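Local coordinates for protein Avidin/streptavidin (PDB 3SZH) that belongs to the avidin/streptavidin family and binds biotin, as a thermostable protein from a psychrophilic bacterium, at the interface of chains A and B. Numbering follows the deposited sequence. Chains: chain A/B, Avidin/streptavidin.

The interface of chains A and B. Residues chain A 64, 77, 79, 98, 100; chain B 61-62, 81, 96.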
# COMPACT_ATOMS: atom_id res chain seq x y z
N SER A 64 4.02 -2.59 0.38
CA SER A 64 4.20 -1.54 1.38
C SER A 64 5.04 -2.10 2.52
O SER A 64 4.94 -3.27 2.88
CB SER A 64 2.82 -1.04 1.86
OG SER A 64 2.90 -0.03 2.87
N ILE A 77 6.15 4.96 6.70
CA ILE A 77 5.68 3.84 5.88
C ILE A 77 5.80 4.24 4.42
O ILE A 77 5.37 5.32 4.02
CB ILE A 77 4.19 3.53 6.19
CG1 ILE A 77 3.94 3.24 7.68
CG2 ILE A 77 3.70 2.36 5.33
CD1 ILE A 77 2.50 3.32 8.05
N SER A 79 4.72 3.05 0.48
CA SER A 79 3.86 2.23 -0.36
C SER A 79 4.18 2.45 -1.82
O SER A 79 4.26 3.59 -2.27
CB SER A 79 2.41 2.60 -0.12
OG SER A 79 2.06 2.35 1.22
N GLN A 98 4.81 6.40 -2.37
CA GLN A 98 4.44 7.46 -1.43
C GLN A 98 4.98 7.06 -0.07
O GLN A 98 4.86 5.90 0.34
CB GLN A 98 2.94 7.58 -1.33
CG GLN A 98 2.26 7.93 -2.67
CD GLN A 98 0.77 8.22 -2.56
OE1 GLN A 98 0.02 7.50 -1.91
NE2 GLN A 98 0.35 9.29 -3.18
N VAL A 100 4.74 8.21 3.95
CA VAL A 100 4.04 8.98 4.98
C VAL A 100 4.76 8.81 6.31
O VAL A 100 5.10 7.69 6.73
CB VAL A 100 2.53 8.64 5.06
CG1 VAL A 100 2.26 7.16 5.40
CG2 VAL A 100 1.81 9.57 6.04
N ILE B 61 -0.53 5.71 8.40
CA ILE B 61 -1.21 4.47 7.97
C ILE B 61 -1.08 4.30 6.47
O ILE B 61 -1.15 5.27 5.70
CB ILE B 61 -2.71 4.46 8.41
CG1 ILE B 61 -3.41 3.16 7.98
CG2 ILE B 61 -3.43 5.72 7.94
CD1 ILE B 61 -4.79 3.00 8.53
N SER B 62 -0.86 3.07 6.05
CA SER B 62 -1.03 2.67 4.65
C SER B 62 -2.03 1.52 4.62
O SER B 62 -2.02 0.65 5.50
CB SER B 62 0.30 2.25 4.00
OG SER B 62 0.70 0.96 4.39
N SER B 81 -2.10 6.07 1.29
CA SER B 81 -1.11 6.49 2.28
C SER B 81 -1.69 7.69 2.99
O SER B 81 -2.16 8.62 2.34
CB SER B 81 0.20 6.92 1.63
OG SER B 81 0.80 5.85 0.92
N LEU B 96 -3.78 10.09 0.43
CA LEU B 96 -3.57 10.16 -1.00
C LEU B 96 -3.53 8.72 -1.50
O LEU B 96 -2.83 7.89 -0.91
CB LEU B 96 -2.25 10.85 -1.32
CG LEU B 96 -2.12 12.29 -0.83
CD1 LEU B 96 -0.74 12.84 -1.19
CD2 LEU B 96 -3.24 13.17 -1.39
O HOH W 1 2.67 4.72 2.53
O HOH W 2 -0.27 4.72 -1.47
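The side-chain amide of A:Gln98 meets chain B at its oxygen-bearing edge: OE1 faces the carbonyl O of B:Leu96, with B:Ser81 OG off one face and water 2 off the other. Both chains are avidin-family beta-barrels, and strands 60-66, 76-85 and 92-101 pack here in a two-fold interface that may be the biological dimer. A:Gln98 OE1 binds water 2 at 2.8 Å, which also hydrogen-bonds B:Ser81 OG; that hydroxyl reaches OE1 weakly at 3.4 Å. OE1 also sits 3.0 Å from B:Leu96 O, an unfavourable pairing of two acceptors, so the modelled amide orientation is doubtful; flipped, its NH2 could donate to that carbonyl. Glutamine suits the place: its chain, extended beyond CG, carries a polar amide across to B:Leu96 and B:Ser81, while CB packs against B:Ser81 CB. It crosses the B:Leu96 side chain at about a right angle, NE2 as modelled 3.6 Å from B:Leu96 CB. Replacement by alanine would probably leave B:Ser81 and water 2 without their amide partner and open a gap beside B:Leu96. Serine is short and its hydroxyl can both donate and accept, which probably lets the strands come close. B:Ser62 OG, placed between its backbone N and carbonyl carbon (chi1 77°), hydrogen-bonds A:Ser64 OG at 2.8 Å. A:Ser64 OG in turn pairs with A:Ser79 OG at 3.0 Å. From A:Ser79 OG the hydrogen-bond network continues to water 1 (2.8 Å), which also binds A:Ile77 O and B:Ser81 OG, tying the subunits together. Branched A:Ile77 fills the apolar flank, CG2 packing on B:Ser62 CB at 3.7 Å and CD1 reaching the B:Ile61 backbone.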